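PDB 7DH7: transcriptional regulator fur family from Xanthomonas campestris pv. campestris, which probably acts as a zinc-responsive, DNA-binding repressor that controls genes for zinc uptake. Local coordinates for residues E64-V69 against T82-L87; A107-N112 against T156-G161. All coordinates share one frame; numbering follows the deposited sequence.

Contact 1. Residues E64-V69 against T82-L87. With PO4 (phosphate ion), chain J.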
ATOM      1  N   GLU C  64      -9.689 -23.302   3.301  1.00 50.38           N
ATOM      2  CA  GLU C  64     -10.183 -23.542   1.956  1.00 38.03           C
ATOM      3  C   GLU C  64      -9.084 -23.385   0.925  1.00 38.35           C
ATOM      4  O   GLU C  64      -9.007 -24.172  -0.023  1.00 36.46           O
ATOM      5  CB  GLU C  64     -11.308 -22.568   1.636  1.00 38.68           C
ATOM      6  CG  GLU C  64     -12.699 -23.135   1.780  1.00 41.54           C
ATOM      7  CD  GLU C  64     -13.749 -22.067   1.568  1.00 48.92           C
ATOM      8  OE1 GLU C  64     -13.451 -20.879   1.851  1.00 52.99           O
ATOM      9  OE2 GLU C  64     -14.858 -22.402   1.100  1.00 49.39           O
ATOM     10  N   LEU C  65      -8.276 -22.327   1.053  1.00 33.78           N
ATOM     11  CA  LEU C  65      -7.103 -22.190   0.205  1.00 31.85           C
ATOM     12  C   LEU C  65      -6.196 -23.397   0.350  1.00 31.89           C
ATOM     13  O   LEU C  65      -5.658 -23.908  -0.636  1.00 39.70           O
ATOM     14  CB  LEU C  65      -6.328 -20.920   0.569  1.00 37.60           C
ATOM     15  CG  LEU C  65      -6.947 -19.576   0.215  1.00 36.68           C
ATOM     16  CD1 LEU C  65      -6.140 -18.446   0.845  1.00 40.06           C
ATOM     17  CD2 LEU C  65      -6.982 -19.436  -1.287  1.00 39.72           C
ATOM     18  N   LEU C  66      -5.977 -23.825   1.596  1.00 32.38           N
ATOM     19  CA  LEU C  66      -5.148 -24.989   1.855  1.00 32.69           C
ATOM     20  C   LEU C  66      -5.730 -26.220   1.172  1.00 34.60           C
ATOM     21  O   LEU C  66      -4.995 -27.007   0.570  1.00 34.47           O
ATOM     22  CB  LEU C  66      -4.995 -25.193   3.368  1.00 33.27           C
ATOM     23  CG  LEU C  66      -4.159 -26.391   3.851  1.00 42.92           C
ATOM     24  CD1 LEU C  66      -2.772 -26.402   3.197  1.00 37.85           C
ATOM     25  CD2 LEU C  66      -4.045 -26.435   5.382  1.00 34.50           C
ATOM     26  N   ASP C  67      -7.057 -26.385   1.243  1.00 41.41           N
ATOM     27  CA  ASP C  67      -7.739 -27.430   0.483  1.00 43.65           C
ATOM     28  C   ASP C  67      -7.431 -27.316  -1.007  1.00 43.88           C
ATOM     29  O   ASP C  67      -6.988 -28.280  -1.639  1.00 38.18           O
ATOM     30  CB  ASP C  67      -9.250 -27.341   0.710  1.00 40.62           C
ATOM     31  CG  ASP C  67      -9.661 -27.762   2.104  1.00 54.40           C
ATOM     32  OD1 ASP C  67      -8.862 -28.459   2.768  1.00 50.91           O
ATOM     33  OD2 ASP C  67     -10.784 -27.398   2.533  1.00 55.67           O
ATOM     34  N   TRP C  68      -7.665 -26.136  -1.584  1.00 36.50           N
ATOM     35  CA  TRP C  68      -7.541 -25.979  -3.026  1.00 36.03           C
ATOM     36  C   TRP C  68      -6.104 -26.183  -3.477  1.00 34.32           C
ATOM     37  O   TRP C  68      -5.860 -26.777  -4.533  1.00 34.70           O
ATOM     38  CB  TRP C  68      -8.053 -24.600  -3.441  1.00 35.19           C
ATOM     39  CG  TRP C  68      -9.477 -24.397  -3.095  1.00 37.04           C
ATOM     40  CD1 TRP C  68     -10.401 -25.378  -2.831  1.00 49.54           C
ATOM     41  CD2 TRP C  68     -10.166 -23.155  -2.960  1.00 36.79           C
ATOM     42  NE1 TRP C  68     -11.617 -24.821  -2.542  1.00 42.72           N
ATOM     43  CE2 TRP C  68     -11.507 -23.457  -2.625  1.00 41.48           C
ATOM     44  CE3 TRP C  68      -9.791 -21.815  -3.111  1.00 34.90           C
ATOM     45  CZ2 TRP C  68     -12.466 -22.467  -2.422  1.00 43.29           C
ATOM     46  CZ3 TRP C  68     -10.740 -20.835  -2.912  1.00 35.46           C
ATOM     47  CH2 TRP C  68     -12.063 -21.164  -2.567  1.00 45.93           C
ATOM     48  N   VAL C  69      -5.140 -25.705  -2.683  1.00 32.59           N
ATOM     49  CA  VAL C  69      -3.732 -25.928  -3.003  1.00 31.14           C
ATOM     50  C   VAL C  69      -3.425 -27.423  -3.065  1.00 32.54           C
ATOM     51  O   VAL C  69      -2.728 -27.886  -3.976  1.00 32.29           O
ATOM     52  CB  VAL C  69      -2.835 -25.197  -1.988  1.00 29.40           C
ATOM     53  CG1 VAL C  69      -1.392 -25.663  -2.101  1.00 28.38           C
ATOM     54  CG2 VAL C  69      -2.906 -23.708  -2.217  1.00 36.62           C
ATOM     55  N   THR C  82       4.042 -23.356   4.506  1.00 37.50           N
ATOM     56  CA  THR C  82       4.380 -22.733   3.233  1.00 29.73           C
ATOM     57  C   THR C  82       3.210 -21.927   2.687  1.00 21.74           C
ATOM     58  O   THR C  82       3.397 -20.830   2.162  1.00 20.41           O
ATOM     59  CB  THR C  82       4.799 -23.830   2.250  1.00 33.35           C
ATOM     60  OG1 THR C  82       5.999 -24.439   2.729  1.00 40.28           O
ATOM     61  CG2 THR C  82       5.005 -23.290   0.835  1.00 21.21           C
ATOM     62  N   VAL C  83       1.997 -22.477   2.783  1.00 24.27           N
ATOM     63  CA  VAL C  83       0.800 -21.826   2.266  1.00 23.40           C
ATOM     64  C   VAL C  83       0.436 -20.595   3.099  1.00 22.92           C
ATOM     65  O   VAL C  83       0.037 -19.556   2.552  1.00 22.18           O
ATOM     66  CB  VAL C  83      -0.357 -22.843   2.212  1.00 32.68           C
ATOM     67  CG1 VAL C  83      -1.645 -22.161   1.794  1.00 25.85           C
ATOM     68  CG2 VAL C  83      -0.012 -24.027   1.264  1.00 25.98           C
ATOM     69  N   TYR C  84       0.558 -20.676   4.426  1.00 23.46           N
ATOM     70  CA  TYR C  84       0.280 -19.493   5.247  1.00 23.09           C
ATOM     71  C   TYR C  84       1.351 -18.403   5.068  1.00 25.92           C
ATOM     72  O   TYR C  84       1.034 -17.202   5.057  1.00 20.60           O
ATOM     73  CB  TYR C  84       0.139 -19.901   6.703  1.00 24.36           C
ATOM     74  CG  TYR C  84      -0.943 -20.952   6.911  1.00 33.64           C
ATOM     75  CD1 TYR C  84      -2.138 -20.903   6.196  1.00 29.09           C
ATOM     76  CD2 TYR C  84      -0.760 -21.997   7.807  1.00 35.02           C
ATOM     77  CE1 TYR C  84      -3.123 -21.862   6.382  1.00 35.82           C
ATOM     78  CE2 TYR C  84      -1.740 -22.952   7.998  1.00 36.20           C
ATOM     79  CZ  TYR C  84      -2.914 -22.882   7.284  1.00 40.61           C
ATOM     80  OH  TYR C  84      -3.876 -23.849   7.485  1.00 56.77           O
ATOM     81  N   ARG C  85       2.616 -18.789   4.892  1.00 20.45           N
ATOM     82  CA  ARG C  85       3.630 -17.767   4.646  1.00 26.71           C
ATOM     83  C   ARG C  85       3.380 -17.058   3.319  1.00 28.54           C
ATOM     84  O   ARG C  85       3.566 -15.836   3.214  1.00 19.77           O
ATOM     85  CB  ARG C  85       5.030 -18.375   4.674  1.00 27.71           C
ATOM     86  CG  ARG C  85       5.595 -18.579   6.081  1.00 32.42           C
ATOM     87  CD  ARG C  85       7.087 -18.876   6.029  1.00 33.55           C
ATOM     88  NE  ARG C  85       7.370 -20.222   5.527  1.00 34.68           N
ATOM     89  CZ  ARG C  85       7.354 -21.320   6.281  1.00 37.90           C
ATOM     90  NH1 ARG C  85       7.051 -21.238   7.574  1.00 38.04           N
ATOM     91  NH2 ARG C  85       7.634 -22.502   5.746  1.00 31.67           N
ATOM     92  N   ALA C  86       2.951 -17.801   2.292  1.00 25.82           N
ATOM     93  CA  ALA C  86       2.583 -17.146   1.039  1.00 24.35           C
ATOM     94  C   ALA C  86       1.408 -16.193   1.252  1.00 19.09           C
ATOM     95  O   ALA C  86       1.348 -15.124   0.646  1.00 19.13           O
ATOM     96  CB  ALA C  86       2.248 -18.193  -0.027  1.00 24.46           C
ATOM     97  N   LEU C  87       0.463 -16.563   2.113  1.00 23.35           N
ATOM     98  CA  LEU C  87      -0.641 -15.656   2.392  1.00 29.45           C
ATOM     99  C   LEU C  87      -0.158 -14.430   3.166  1.00 24.19           C
ATOM    100  O   LEU C  87      -0.624 -13.310   2.917  1.00 18.75           O
ATOM    101  CB  LEU C  87      -1.749 -16.398   3.137  1.00 31.96           C
ATOM    102  CG  LEU C  87      -3.085 -15.690   3.419  1.00 32.43           C
ATOM    103  CD1 LEU C  87      -3.817 -15.288   2.139  1.00 26.00           C
ATOM    104  CD2 LEU C  87      -3.970 -16.599   4.296  1.00 30.33           C
TER
HETATM  105  P   PO4 J 202       8.920 -21.524   2.444  1.00 79.06           P
HETATM  106  O1  PO4 J 202       8.881 -22.106   1.050  1.00 78.51           O
HETATM  107  O2  PO4 J 202       8.686 -22.616   3.456  1.00 84.48           O
HETATM  108  O3  PO4 J 202      10.270 -20.903   2.710  1.00 84.46           O
HETATM  109  O4  PO4 J 202       7.846 -20.471   2.576  1.00 74.84           O
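The phenol of Tyr84 is met obliquely by Leu66, whose CD2 comes to 3.3 Å from Tyr84 OH. A second flat group in segment 82-87, the Arg85 guanidinium, has a phosphate ion at its edge, with the phosphorus in the guanidinium plane. Both belong to the helix-turn-helix part of the winged-helix DNA-binding domain expected of a Fur-family protein. Helix 80-92 is probably the recognition helix, and helix 62-73 packs on it at an angle of 120° between the two short segments. Val83 forms the middle of the seam: its CG2, beside the backbone N, meets Val69 CG1 tip to tip and also touches Leu66 CD1. With CG anti to the backbone N (chi1 179°), the Leu66 fork points across the seam, CD1 going to Val83 and CD2 to Tyr84. Farther along, Leu65 and Leu87 cross at about a right angle, CD1 to CD1 at 4.1 Å, and Ile53 of helix 44-55 packs on both. The phosphate probably came with the crystallisation liquor, but its place is consistent with a DNA-backbone site: Arg85 NH2 points to O2, and Arg85 NE donates almost straight (174°) to phosphate O4 at 3.0 Å.

Contact 2. Residues A107-N112 against T156-G161; sequences ACHHPN and TLEVHG
His109 lays one face of its imidazole under Thr156, joining the loop after strand 104-107 to the start of the last strand, 158-161, of the Fur dimerisation domain. This packing is a CH-pi contact: Thr156 CB sits 3.8 Å from the centroid of the His109 ring and only 12° off the ring normal, with CG2 over the NE2 side. The ring edge is used as well, since Leu157 O lies near its plane, 3.4 Å from His109 CD2. Glu158 CG touches CD2 from an oblique direction, and Phe120 stacks with the same imidazole. Outside the two segments, a bond from NE2 to Val118 O helps fix the ring's rotation.

The hydrogen bonding centres on the Glu158 carboxylate. With its chain extended beyond CG (chi2 -166°), Glu158 carries OE2 to the backbone of the loop, where His109 N donates to it at 3.0 Å from above the carboxylate plane. OE2 also bonds His97 NE2. The second oxygen, Glu158 OE1, receives His160 NE2 at 2.9 Å on its anti lone pair, tilted somewhat from the imidazole plane. Within the loop, His110 ND1 closes on Cys108 O at 2.9 Å, and the His110 ring stacks with Phe27 of helix 24-38.

Strand 158-161 pairs antiparallel with a strand of the second subunit, so the loop is tied to an element of the dimer interface. Three N-H donors thus hold the buried Glu158 carboxylate, which probably favours its ionised form. His97 and Cys108 both belong to a known zinc site, yet a bound zinc lies about 14 Å from the Glu158 side chain; His97 NE2 is engaged by carboxylate instead, consistent with that site lacking metal in this model.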
ATOM      1  N   ALA C 107      -9.092 -10.182  -2.248  1.00 28.40           N
ATOM      2  CA  ALA C 107      -8.150  -9.407  -3.043  1.00 28.57           C
ATOM      3  C   ALA C 107      -8.313  -7.928  -2.732  1.00 32.22           C
ATOM      4  O   ALA C 107      -9.405  -7.473  -2.395  1.00 25.96           O
ATOM      5  CB  ALA C 107      -8.371  -9.654  -4.540  1.00 25.13           C
ATOM      6  N   CYS C 108      -7.207  -7.175  -2.816  1.00 32.32           N
ATOM      7  CA  CYS C 108      -7.105  -5.728  -2.943  1.00 35.18           C
ATOM      8  C   CYS C 108      -8.151  -5.220  -3.926  1.00 35.63           C
ATOM      9  O   CYS C 108      -8.720  -5.982  -4.712  1.00 41.05           O
ATOM     10  CB  CYS C 108      -5.710  -5.307  -3.409  1.00 40.27           C
ATOM     11  SG  CYS C 108      -5.444  -5.317  -5.241  1.00 60.46           S
ATOM     12  N   HIS C 109      -8.635  -3.983  -3.806  1.00 35.34           N
ATOM     13  CA  HIS C 109      -9.376  -3.377  -4.905  1.00 30.30           C
ATOM     14  C   HIS C 109      -8.449  -3.138  -6.085  1.00 30.81           C
ATOM     15  O   HIS C 109      -7.324  -2.650  -5.927  1.00 25.36           O
ATOM     16  CB  HIS C 109     -10.033  -2.065  -4.465  1.00 26.45           C
ATOM     17  CG  HIS C 109     -11.199  -2.254  -3.540  1.00 33.58           C
ATOM     18  ND1 HIS C 109     -12.128  -3.258  -3.710  1.00 36.35           N
ATOM     19  CD2 HIS C 109     -11.599  -1.552  -2.453  1.00 32.00           C
ATOM     20  CE1 HIS C 109     -13.039  -3.182  -2.755  1.00 36.23           C
ATOM     21  NE2 HIS C 109     -12.743  -2.151  -1.980  1.00 37.24           N
ATOM     22  N   HIS C 110      -8.925  -3.494  -7.277  1.00 27.01           N
ATOM     23  CA  HIS C 110      -8.127  -3.436  -8.489  1.00 28.06           C
ATOM     24  C   HIS C 110      -9.048  -3.050  -9.643  1.00 38.63           C
ATOM     25  O   HIS C 110     -10.273  -3.162  -9.516  1.00 31.62           O
ATOM     26  CB  HIS C 110      -7.415  -4.775  -8.752  1.00 27.00           C
ATOM     27  CG  HIS C 110      -8.318  -5.972  -8.728  1.00 37.31           C
ATOM     28  ND1 HIS C 110      -8.729  -6.572  -7.558  1.00 40.83           N
ATOM     29  CD2 HIS C 110      -8.837  -6.718  -9.733  1.00 40.69           C
ATOM     30  CE1 HIS C 110      -9.486  -7.619  -7.841  1.00 42.40           C
ATOM     31  NE2 HIS C 110      -9.570  -7.728  -9.154  1.00 42.76           N
ATOM     32  N   PRO C 111      -8.485  -2.578 -10.772  1.00 46.17           N
ATOM     33  CA  PRO C 111      -9.260  -2.015 -11.860  1.00 50.12           C
ATOM     34  C   PRO C 111     -10.247  -2.901 -12.624  1.00 74.19           C
ATOM     35  O   PRO C 111     -10.004  -4.061 -12.824  1.00 59.71           O
ATOM     36  CB  PRO C 111      -8.220  -1.520 -12.868  1.00 39.11           C
ATOM     37  CG  PRO C 111      -6.938  -1.497 -12.097  1.00 41.68           C
ATOM     38  CD  PRO C 111      -7.074  -2.624 -11.102  1.00 42.13           C
ATOM     39  N   ASN C 112     -11.418  -2.316 -12.859  1.00112.90           N
ATOM     40  CA  ASN C 112     -12.522  -2.826 -13.715  1.00125.11           C
ATOM     41  C   ASN C 112     -13.121  -4.151 -13.233  1.00120.49           C
ATOM     42  O   ASN C 112     -13.805  -4.774 -14.065  1.00130.00           O
ATOM     43  CB  ASN C 112     -12.103  -2.875 -15.185  1.00134.29           C
ATOM     44  CG  ASN C 112     -11.432  -1.592 -15.618  1.00137.82           C
ATOM     45  OD1 ASN C 112     -11.585  -0.566 -14.963  1.00141.07           O
ATOM     46  ND2 ASN C 112     -10.690  -1.639 -16.712  1.00136.51           N
ATOM     47  N   THR C 156     -12.185   1.007  -6.930  1.00 30.57           N
ATOM     48  CA  THR C 156     -12.748   1.405  -5.649  1.00 31.31           C
ATOM     49  C   THR C 156     -11.631   1.825  -4.698  1.00 31.38           C
ATOM     50  O   THR C 156     -10.539   1.244  -4.691  1.00 27.66           O
ATOM     51  CB  THR C 156     -13.577   0.258  -5.065  1.00 36.43           C
ATOM     52  OG1 THR C 156     -14.481  -0.215  -6.069  1.00 34.03           O
ATOM     53  CG2 THR C 156     -14.392   0.720  -3.853  1.00 35.10           C
ATOM     54  N   LEU C 157     -11.893   2.873  -3.923  1.00 30.19           N
ATOM     55  CA  LEU C 157     -10.876   3.406  -3.033  1.00 29.49           C
ATOM     56  C   LEU C 157     -10.594   2.438  -1.892  1.00 35.96           C
ATOM     57  O   LEU C 157     -11.464   1.667  -1.463  1.00 36.48           O
ATOM     58  CB  LEU C 157     -11.313   4.755  -2.467  1.00 29.97           C
ATOM     59  CG  LEU C 157     -11.491   5.848  -3.508  1.00 30.72           C
ATOM     60  CD1 LEU C 157     -12.083   7.080  -2.844  1.00 32.20           C
ATOM     61  CD2 LEU C 157     -10.147   6.163  -4.142  1.00 33.83           C
ATOM     62  N   GLU C 158      -9.353   2.479  -1.408  1.00 26.32           N
ATOM     63  CA  GLU C 158      -8.976   1.867  -0.143  1.00 25.76           C
ATOM     64  C   GLU C 158      -8.512   2.962   0.806  1.00 29.89           C
ATOM     65  O   GLU C 158      -7.891   3.948   0.379  1.00 28.94           O
ATOM     66  CB  GLU C 158      -7.867   0.817  -0.309  1.00 23.95           C
ATOM     67  CG  GLU C 158      -8.300  -0.437  -1.033  1.00 24.31           C
ATOM     68  CD  GLU C 158      -7.312  -1.585  -0.891  1.00 30.69           C
ATOM     69  OE1 GLU C 158      -6.184  -1.358  -0.392  1.00 35.08           O
ATOM     70  OE2 GLU C 158      -7.672  -2.717  -1.271  1.00 23.12           O
ATOM     71  N   VAL C 159      -8.816   2.798   2.089  1.00 26.27           N
ATOM     72  CA  VAL C 159      -8.334   3.703   3.123  1.00 27.78           C
ATOM     73  C   VAL C 159      -7.397   2.918   4.015  1.00 29.44           C
ATOM     74  O   VAL C 159      -7.722   1.803   4.438  1.00 30.49           O
ATOM     75  CB  VAL C 159      -9.485   4.333   3.921  1.00 28.26           C
ATOM     76  CG1 VAL C 159      -8.943   5.309   4.965  1.00 28.26           C
ATOM     77  CG2 VAL C 159     -10.435   5.040   2.974  1.00 29.60           C
ATOM     78  N   HIS C 160      -6.215   3.479   4.231  1.00 23.79           N
ATOM     79  CA  HIS C 160      -5.166   2.797   5.019  1.00 26.64           C
ATOM     80  C   HIS C 160      -4.888   3.577   6.290  1.00 23.04           C
ATOM     81  O   HIS C 160      -4.696   4.760   6.217  1.00 23.15           O
ATOM     82  CB  HIS C 160      -3.907   2.518   4.195  1.00 20.81           C
ATOM     83  CG  HIS C 160      -4.112   1.612   3.040  1.00 28.30           C
ATOM     84  ND1 HIS C 160      -3.274   0.590   2.779  1.00 31.24           N
ATOM     85  CD2 HIS C 160      -5.044   1.576   2.076  1.00 30.80           C
ATOM     86  CE1 HIS C 160      -3.671  -0.036   1.708  1.00 30.98           C
ATOM     87  NE2 HIS C 160      -4.745   0.535   1.269  1.00 29.85           N
ATOM     88  N   GLY C 161      -4.852   2.854   7.391  1.00 23.40           N
ATOM     89  CA  GLY C 161      -4.674   3.421   8.722  1.00 30.32           C
ATOM     90  C   GLY C 161      -4.065   2.430   9.670  1.00 29.56           C
ATOM     91  O   GLY C 161      -3.611   1.381   9.217  1.00 23.69           O
TER

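Contact 1 lies in the DNA-binding part of the chain and contact 2 in the dimerisation part, with their centres 23 Å apart and nearest atoms about 9 Å apart, so they do not touch. The zinc site of His97, Cys108, His116 and Glu131 relates them. From contact 1, the side chain of Leu87 comes within about 9 Å of that of His97 and about 12 Å of that of Cys108; contact 2 contains Cys108 itself. Because helix 80-92 is followed, after a short link, by strand 96-99, which bears His97, metal binding there could plausibly influence how the probable recognition helix is set relative to the dimer.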